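Local structure of ribose-5-phosphate isomerase RpiB (Thermotoga maritima, 1O1X) at residues K31-G36 and I131-L136; G92-L97 and R147-I152; R105-R108 and N112-I115. The protein probably catalyses the interconversion of ribose 5-phosphate and ribulose 5-phosphate. One frame throughout, in Å; residues are numbered along the deposited sequence.

Contact 1: K31-G36 and I131-L136; sequences KNYLLG and IVDTFL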
loop_
_atom_site.group_PDB
_atom_site.type_symbol
_atom_site.label_atom_id
_atom_site.label_comp_id
_atom_site.label_asym_id
_atom_site.label_seq_id
_atom_site.Cartn_x
_atom_site.Cartn_y
_atom_site.Cartn_z
ATOM N N LYS A 31 1.308 -5.885 -21.071
ATOM C CA LYS A 31 1.152 -5.900 -22.518
ATOM C C LYS A 31 0.293 -7.048 -22.986
ATOM O O LYS A 31 -0.651 -6.830 -23.727
ATOM C CB LYS A 31 2.487 -5.969 -23.199
ATOM C CG LYS A 31 2.388 -6.082 -24.707
ATOM C CD LYS A 31 3.732 -5.980 -25.349
ATOM C CE LYS A 31 4.525 -7.222 -25.223
ATOM N NZ LYS A 31 5.609 -7.036 -26.218
ATOM N N ASN A 32 0.597 -8.256 -22.529
ATOM C CA ASN A 32 -0.163 -9.431 -22.941
ATOM C C ASN A 32 -1.598 -9.415 -22.453
ATOM O O ASN A 32 -2.483 -9.876 -23.125
ATOM C CB ASN A 32 0.556 -10.674 -22.488
ATOM C CG ASN A 32 1.871 -10.883 -23.225
ATOM O OD1 ASN A 32 2.091 -10.328 -24.300
ATOM N ND2 ASN A 32 2.771 -11.661 -22.622
ATOM N N TYR A 33 -1.826 -8.847 -21.292
ATOM C CA TYR A 33 -3.168 -8.670 -20.753
ATOM C C TYR A 33 -3.988 -7.777 -21.668
ATOM O O TYR A 33 -5.119 -8.123 -22.047
ATOM C CB TYR A 33 -3.110 -8.111 -19.330
ATOM C CG TYR A 33 -4.457 -7.777 -18.718
ATOM C CD1 TYR A 33 -5.329 -8.785 -18.333
ATOM C CD2 TYR A 33 -4.845 -6.449 -18.509
ATOM C CE1 TYR A 33 -6.562 -8.491 -17.761
ATOM C CE2 TYR A 33 -6.092 -6.137 -17.938
ATOM C CZ TYR A 33 -6.929 -7.171 -17.566
ATOM O OH TYR A 33 -8.142 -6.931 -17.002
ATOM N N LEU A 34 -3.395 -6.661 -22.076
ATOM C CA LEU A 34 -4.039 -5.736 -22.990
ATOM C C LEU A 34 -4.295 -6.359 -24.348
ATOM O O LEU A 34 -5.409 -6.232 -24.900
ATOM C CB LEU A 34 -3.210 -4.443 -23.122
ATOM C CG LEU A 34 -3.156 -3.656 -21.814
ATOM C CD1 LEU A 34 -2.125 -2.562 -21.927
ATOM C CD2 LEU A 34 -4.524 -3.067 -21.446
ATOM N N LEU A 35 -3.276 -7.017 -24.898
ATOM C CA LEU A 35 -3.407 -7.684 -26.189
ATOM C C LEU A 35 -4.544 -8.714 -26.176
ATOM O O LEU A 35 -5.279 -8.850 -27.146
ATOM C CB LEU A 35 -2.084 -8.328 -26.629
ATOM C CG LEU A 35 -0.939 -7.390 -26.986
ATOM C CD1 LEU A 35 0.339 -8.173 -27.292
ATOM C CD2 LEU A 35 -1.272 -6.504 -28.196
ATOM N N GLY A 36 -4.690 -9.431 -25.073
ATOM C CA GLY A 36 -5.752 -10.415 -24.895
ATOM C C GLY A 36 -7.156 -9.819 -24.872
ATOM O O GLY A 36 -8.113 -10.490 -25.102
ATOM N N ILE A 131 -5.481 -2.008 -11.764
ATOM C CA ILE A 131 -5.105 -0.593 -11.852
ATOM C C ILE A 131 -5.244 -0.118 -13.295
ATOM O O ILE A 131 -5.821 0.956 -13.557
ATOM C CB ILE A 131 -3.672 -0.340 -11.292
ATOM C CG1 ILE A 131 -3.612 -0.644 -9.782
ATOM C CG2 ILE A 131 -3.193 1.081 -11.541
ATOM C CD1 ILE A 131 -2.195 -0.753 -9.248
ATOM N N VAL A 132 -4.754 -0.921 -14.224
ATOM C CA VAL A 132 -4.837 -0.620 -15.659
ATOM C C VAL A 132 -6.298 -0.493 -16.113
ATOM O O VAL A 132 -6.640 0.459 -16.808
ATOM C CB VAL A 132 -4.091 -1.686 -16.501
ATOM C CG1 VAL A 132 -4.439 -1.572 -17.996
ATOM C CG2 VAL A 132 -2.586 -1.594 -16.301
ATOM N N ASP A 133 -7.156 -1.441 -15.719
ATOM C CA ASP A 133 -8.569 -1.435 -16.093
ATOM C C ASP A 133 -9.256 -0.157 -15.577
ATOM O O ASP A 133 -10.037 0.473 -16.291
ATOM C CB ASP A 133 -9.323 -2.601 -15.474
ATOM C CG ASP A 133 -9.024 -3.950 -16.126
ATOM O OD1 ASP A 133 -8.383 -4.029 -17.190
ATOM O OD2 ASP A 133 -9.455 -4.985 -15.576
ATOM N N THR A 134 -8.950 0.223 -14.348
ATOM C CA THR A 134 -9.498 1.455 -13.762
ATOM C C THR A 134 -9.027 2.716 -14.512
ATOM O O THR A 134 -9.820 3.613 -14.842
ATOM C CB THR A 134 -9.073 1.528 -12.300
ATOM O OG1 THR A 134 -9.601 0.388 -11.621
ATOM C CG2 THR A 134 -9.671 2.739 -11.607
ATOM N N PHE A 135 -7.719 2.759 -14.798
ATOM C CA PHE A 135 -7.119 3.860 -15.520
ATOM C C PHE A 135 -7.773 4.058 -16.894
ATOM O O PHE A 135 -8.077 5.173 -17.281
ATOM C CB PHE A 135 -5.607 3.631 -15.689
ATOM C CG PHE A 135 -4.844 4.866 -16.068
ATOM C CD1 PHE A 135 -4.445 5.780 -15.086
ATOM C CD2 PHE A 135 -4.490 5.111 -17.386
ATOM C CE1 PHE A 135 -3.687 6.900 -15.427
ATOM C CE2 PHE A 135 -3.752 6.263 -17.719
ATOM C CZ PHE A 135 -3.362 7.135 -16.750
ATOM N N LEU A 136 -7.989 2.963 -17.618
ATOM C CA LEU A 136 -8.497 3.041 -18.967
ATOM C C LEU A 136 -9.996 3.237 -19.022
ATOM O O LEU A 136 -10.545 3.559 -20.074
ATOM C CB LEU A 136 -8.111 1.776 -19.745
ATOM C CG LEU A 136 -6.625 1.572 -19.981
ATOM C CD1 LEU A 136 -6.384 0.349 -20.911
ATOM C CD2 LEU A 136 -6.008 2.775 -20.546
#
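The Y33 ring lays its edge against the carboxylate of D133. The two side chains cross at about a right angle, with ring and carboxylate planes 34° apart. Y33 OH donates a hydrogen bond to D133 OD2 at 2.7 Å and uses the syn lone pair of that oxygen. The other carboxylate oxygen is also close. D133 OD1 lies in the plane of the ring, 3.2 Å from Y33 CE2. The hydroxyl and the adjoining ring edge therefore both meet the carboxylate. Y33 CG is anti to the backbone N (chi1 175°), which sends the ring out across the gap to helix 125-137. F129, one turn before D133, stacks on this ring, and K37 makes a weak hydrogen bond to Y33 OH. A phenylalanine here would probably leave D133 OD2 without its phenol donor and the carboxylate less firmly fixed in rotation.

The apolar half lies beside this polar pair. L34 rests CD2 against two side chains of the other helix, V132 and L136. It meets V132 CG1 at 3.8 Å and L136 CD1 at 3.9 Å. L34 reaches over with its branched end toward V132. L34 also packs on V41 and V132 on L116, so the leucine-valine pair sits over the sheet.

The helix axes stay 11.9 Å apart at closest approach and cross at -55°. At that spacing the backbones do not touch, and side-chain ends bridge the gap. Both helices pack on the parallel sheet. Helix 24-36 lies against strand 40-43, and helix 125-137 lies against strand 115-117. Such neighbouring helices lining a parallel sheet are characteristic of the Rossmann-like alpha/beta fold of the RpiB family.

Contact 2: G92-L97 and R147-I152; sequences GIRAAL and RRIRKI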
loop_
_atom_site.group_PDB
_atom_site.type_symbol
_atom_site.label_atom_id
_atom_site.label_comp_id
_atom_site.label_asym_id
_atom_site.label_seq_id
_atom_site.Cartn_x
_atom_site.Cartn_y
_atom_site.Cartn_z
ATOM N N GLY A 92 2.244 18.973 -20.958
ATOM C CA GLY A 92 1.221 18.164 -21.577
ATOM C C GLY A 92 1.159 16.747 -21.079
ATOM O O GLY A 92 0.230 16.036 -21.442
ATOM N N ILE A 93 2.163 16.304 -20.318
ATOM C CA ILE A 93 2.195 14.950 -19.792
ATOM C C ILE A 93 1.793 14.970 -18.347
ATOM O O ILE A 93 2.297 15.775 -17.562
ATOM C CB ILE A 93 3.627 14.325 -19.937
ATOM C CG1 ILE A 93 4.029 14.254 -21.413
ATOM C CG2 ILE A 93 3.718 12.964 -19.203
ATOM C CD1 ILE A 93 3.155 13.326 -22.300
ATOM N N ARG A 94 0.859 14.094 -17.989
ATOM C CA ARG A 94 0.439 13.919 -16.596
ATOM C C ARG A 94 0.555 12.422 -16.292
ATOM O O ARG A 94 -0.327 11.630 -16.581
ATOM C CB ARG A 94 -0.950 14.500 -16.415
ATOM C CG ARG A 94 -0.993 16.037 -16.557
ATOM C CD ARG A 94 -2.380 16.659 -16.402
ATOM N NE ARG A 94 -3.247 16.111 -17.419
ATOM C CZ ARG A 94 -3.281 16.477 -18.692
ATOM N NH1 ARG A 94 -2.561 17.474 -19.147
ATOM N NH2 ARG A 94 -4.037 15.789 -19.530
ATOM N N ALA A 95 1.733 12.047 -15.777
ATOM C CA ALA A 95 2.084 10.684 -15.485
ATOM C C ALA A 95 1.871 10.392 -14.009
ATOM O O ALA A 95 2.483 11.046 -13.123
ATOM C CB ALA A 95 3.536 10.424 -15.887
ATOM N N ALA A 96 1.029 9.392 -13.729
ATOM C CA ALA A 96 0.561 9.115 -12.371
ATOM C C ALA A 96 1.026 7.739 -11.888
ATOM O O ALA A 96 0.608 6.708 -12.413
ATOM C CB ALA A 96 -0.970 9.179 -12.307
ATOM N N LEU A 97 1.836 7.748 -10.844
ATOM C CA LEU A 97 2.335 6.549 -10.162
ATOM C C LEU A 97 1.200 6.028 -9.257
ATOM O O LEU A 97 0.837 6.671 -8.253
ATOM C CB LEU A 97 3.581 6.925 -9.356
ATOM C CG LEU A 97 4.250 5.850 -8.503
ATOM C CD1 LEU A 97 4.436 4.587 -9.264
ATOM C CD2 LEU A 97 5.578 6.335 -7.893
ATOM N N ARG A 147 -8.564 23.946 -14.084
ATOM C CA ARG A 147 -7.649 25.038 -13.752
ATOM C C ARG A 147 -6.297 24.520 -13.230
ATOM O O ARG A 147 -5.235 25.055 -13.562
ATOM C CB ARG A 147 -8.264 25.971 -12.731
ATOM C CG ARG A 147 -7.370 27.156 -12.373
ATOM C CD ARG A 147 -8.019 28.103 -11.403
ATOM N NE ARG A 147 -9.147 28.743 -12.057
ATOM C CZ ARG A 147 -10.084 29.436 -11.426
ATOM N NH1 ARG A 147 -10.022 29.635 -10.118
ATOM N NH2 ARG A 147 -11.102 29.926 -12.107
ATOM N N ARG A 148 -6.362 23.498 -12.395
ATOM C CA ARG A 148 -5.158 22.946 -11.763
ATOM C C ARG A 148 -4.275 22.272 -12.775
ATOM O O ARG A 148 -3.077 22.499 -12.769
ATOM C CB ARG A 148 -5.518 21.969 -10.652
ATOM C CG ARG A 148 -6.191 22.697 -9.532
ATOM C CD ARG A 148 -6.966 21.819 -8.630
ATOM N NE ARG A 148 -7.716 22.608 -7.650
ATOM C CZ ARG A 148 -8.760 22.154 -7.014
ATOM N NH1 ARG A 148 -9.183 20.918 -7.241
ATOM N NH2 ARG A 148 -9.396 22.934 -6.160
ATOM N N ILE A 149 -4.873 21.496 -13.670
ATOM C CA ILE A 149 -4.104 20.834 -14.720
ATOM C C ILE A 149 -3.453 21.822 -15.695
ATOM O O ILE A 149 -2.297 21.610 -16.166
ATOM C CB ILE A 149 -4.795 19.608 -15.378
ATOM C CG1 ILE A 149 -5.970 19.955 -16.235
ATOM C CG2 ILE A 149 -5.159 18.526 -14.329
ATOM C CD1 ILE A 149 -6.437 18.741 -16.990
ATOM N N ARG A 150 -4.160 22.900 -16.011
ATOM C CA ARG A 150 -3.563 23.982 -16.811
ATOM C C ARG A 150 -2.392 24.693 -16.088
ATOM O O ARG A 150 -1.325 24.942 -16.684
ATOM C CB ARG A 150 -4.646 24.997 -17.176
ATOM C CG ARG A 150 -5.677 24.445 -18.133
ATOM C CD ARG A 150 -6.649 25.523 -18.508
ATOM N NE ARG A 150 -7.732 25.045 -19.352
ATOM C CZ ARG A 150 -8.487 25.823 -20.114
ATOM N NH1 ARG A 150 -8.304 27.136 -20.163
ATOM N NH2 ARG A 150 -9.423 25.262 -20.849
ATOM N N LYS A 151 -2.567 24.943 -14.790
ATOM C CA LYS A 151 -1.517 25.543 -13.960
ATOM C C LYS A 151 -0.229 24.699 -13.920
ATOM O O LYS A 151 0.871 25.260 -13.843
ATOM C CB LYS A 151 -2.022 25.847 -12.539
ATOM C CG LYS A 151 -2.850 27.104 -12.424
ATOM C CD LYS A 151 -3.277 27.404 -10.985
ATOM C CE LYS A 151 -3.971 28.733 -10.859
ATOM N NZ LYS A 151 -4.318 29.012 -9.434
ATOM N N ILE A 152 -0.352 23.382 -14.004
ATOM C CA ILE A 152 0.851 22.514 -14.039
ATOM C C ILE A 152 1.788 22.960 -15.183
ATOM O O ILE A 152 3.016 22.963 -15.041
ATOM C CB ILE A 152 0.456 21.036 -14.237
ATOM C CG1 ILE A 152 -0.258 20.507 -12.994
ATOM C CG2 ILE A 152 1.675 20.185 -14.565
ATOM C CD1 ILE A 152 -0.909 19.199 -13.227
HETATM O O HOH W 1 -1.244 19.710 -17.711
#
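The backbones come nearest at R94 and I149, whose CA atoms are 8.5 Å apart, so side chains and one water fill the space between. In this Rossmann-like alpha/beta fold, R94 lies just before strand 95-97, the outermost strand on this side of the chain's parallel sheet. I149 and I152 lie on the C-terminal helix 145-152.

R94 carries the contact from the sheet side. Its aliphatic CD rests 3.9 Å from I149 CG2 and 4.3 Å from I152 CD1. The R94 and I149 side chains cross at about a right angle. R94 bends at chi3 (-60°), which folds the guanidinium back over I149. I149 CD1 then lies 4.1 Å above one guanidinium face, offset toward the rim. I149 was modelled in two conformers, and its contacts with R94 described here are those of one of them.

The polar end of R94 is held mainly from elsewhere. Its NH2 donates to the backbone O of N112, and its NE makes a weak bond to N111 O. The same helix also meets the second subunit. There R148 NE forms a salt bridge with D53 of the second subunit, and R148 is predicted to bind the sugar phosphate.

Water 1 completes the link at the guanidinium edge: it accepts from R94 NH1 at 3.0 Å and donates to I149 O at 2.7 Å.

Contact 3: R105-R108 and N112-I115; sequences RLAR and NANI
R108 folds its guanidinium back over the turn that follows its own helix, and NH1 reaches two oxygens there. It donates to A113 O at 2.8 Å and to N112 OD1 at 3.0 Å. Both acceptors are tilted from the guanidinium plane, by 24° and 16°. Bends at chi2 (-71°) and chi3 bring the group round to them. Water 2 accepts from R108 NH2 and donates to N112 OD1 at 2.7 Å, so the amide oxygen takes two bonds. NH2 also has a weak bond to T138 O.

The segments lie in the beta-alpha-beta unit of strand 95-97, helix 101-109 and strand 115-117. N112 has positive phi and is the first residue past the helix to leave helical angles. Its N makes only a weak bond to R108 O, at 3.2 Å. A107 O accepts from A113 N at 2.9 Å.

A107 CB packs on A113 CB at 3.9 Å. F135 of helix 125-137 covers R108 and A113. N114 bonds to the 92-97 segment: OD1 accepts from R94 N, and ND2 donates to G92 O.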
loop_
_atom_site.group_PDB
_atom_site.type_symbol
_atom_site.label_atom_id
_atom_site.label_comp_id
_atom_site.label_asym_id
_atom_site.label_seq_id
_atom_site.Cartn_x
_atom_site.Cartn_y
_atom_site.Cartn_z
ATOM N N ARG A 105 -8.088 5.701 -10.435
ATOM C CA ARG A 105 -9.375 6.363 -10.577
ATOM C C ARG A 105 -9.204 7.893 -10.406
ATOM O O ARG A 105 -9.644 8.662 -11.230
ATOM C CB ARG A 105 -10.406 5.796 -9.589
ATOM C CG ARG A 105 -11.730 6.569 -9.521
ATOM C CD ARG A 105 -12.703 5.975 -8.540
ATOM N NE ARG A 105 -12.227 6.022 -7.144
ATOM C CZ ARG A 105 -12.278 7.091 -6.313
ATOM N NH1 ARG A 105 -12.768 8.253 -6.729
ATOM N NH2 ARG A 105 -11.836 6.987 -5.049
ATOM N N LEU A 106 -8.565 8.317 -9.326
ATOM C CA LEU A 106 -8.378 9.723 -9.066
ATOM C C LEU A 106 -7.399 10.373 -10.057
ATOM O O LEU A 106 -7.600 11.497 -10.459
ATOM C CB LEU A 106 -7.972 9.957 -7.596
ATOM C CG LEU A 106 -9.090 9.722 -6.559
ATOM C CD1 LEU A 106 -8.582 9.791 -5.172
ATOM C CD2 LEU A 106 -10.213 10.697 -6.749
ATOM N N ALA A 107 -6.366 9.657 -10.478
ATOM C CA ALA A 107 -5.445 10.161 -11.478
ATOM C C ALA A 107 -6.216 10.603 -12.739
ATOM O O ALA A 107 -5.901 11.633 -13.330
ATOM C CB ALA A 107 -4.388 9.112 -11.836
ATOM N N ARG A 108 -7.227 9.826 -13.119
ATOM C CA ARG A 108 -8.060 10.126 -14.264
ATOM C C ARG A 108 -9.116 11.186 -13.988
ATOM O O ARG A 108 -9.221 12.165 -14.717
ATOM C CB ARG A 108 -8.719 8.835 -14.737
ATOM C CG ARG A 108 -7.704 7.819 -15.338
ATOM C CD ARG A 108 -7.095 8.194 -16.711
ATOM N NE ARG A 108 -8.183 8.560 -17.588
ATOM C CZ ARG A 108 -8.372 9.702 -18.216
ATOM N NH1 ARG A 108 -7.469 10.659 -18.234
ATOM N NH2 ARG A 108 -9.523 9.877 -18.832
ATOM N N ASN A 112 -6.701 14.114 -14.937
ATOM C CA ASN A 112 -6.800 13.779 -16.372
ATOM C C ASN A 112 -5.492 13.142 -16.842
ATOM O O ASN A 112 -4.937 13.487 -17.879
ATOM C CB ASN A 112 -7.108 15.036 -17.220
ATOM C CG ASN A 112 -7.602 14.698 -18.608
ATOM O OD1 ASN A 112 -7.984 13.545 -18.852
ATOM N ND2 ASN A 112 -7.623 15.690 -19.527
ATOM N N ALA A 113 -5.002 12.175 -16.077
ATOM C CA ALA A 113 -3.707 11.596 -16.340
ATOM C C ALA A 113 -3.698 10.907 -17.692
ATOM O O ALA A 113 -4.667 10.231 -18.082
ATOM C CB ALA A 113 -3.346 10.659 -15.250
ATOM N N ASN A 114 -2.590 11.058 -18.414
ATOM C CA ASN A 114 -2.463 10.415 -19.719
ATOM C C ASN A 114 -1.377 9.344 -19.763
ATOM O O ASN A 114 -1.275 8.611 -20.719
ATOM C CB ASN A 114 -2.359 11.452 -20.846
ATOM C CG ASN A 114 -1.258 12.484 -20.640
ATOM O OD1 ASN A 114 -0.335 12.279 -19.865
ATOM N ND2 ASN A 114 -1.325 13.568 -21.411
ATOM N N ILE A 115 -0.628 9.216 -18.678
ATOM C CA ILE A 115 0.313 8.120 -18.491
ATOM C C ILE A 115 0.146 7.518 -17.117
ATOM O O ILE A 115 0.120 8.223 -16.112
ATOM C CB ILE A 115 1.812 8.541 -18.708
ATOM C CG1 ILE A 115 2.052 9.033 -20.138
ATOM C CG2 ILE A 115 2.734 7.383 -18.394
ATOM C CD1 ILE A 115 3.497 9.335 -20.457
HETATM O O HOH W 2 -9.797 12.304 -20.496
#

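Contacts 2 and 3 are the close pair, with centres 9 Å apart. They join through the sheet, where A96 N meets I115 O at 2.8 Å in a probable hydrogen bond. Both touch the second subunit. Contact 3 also adjoins contact 1, 14 Å away between centres, with F135 O 3.2 Å from R108 CD. Contacts 1 and 2 lie on opposite sides of the chain's centre, with centres 22 Å apart. Contacts 2 and 3 both lie near the predicted active site. The side chains of I149 and A107 are each about 7 Å from that of H110, the predicted proton donor. Contact 1 lies away from the annotated sites.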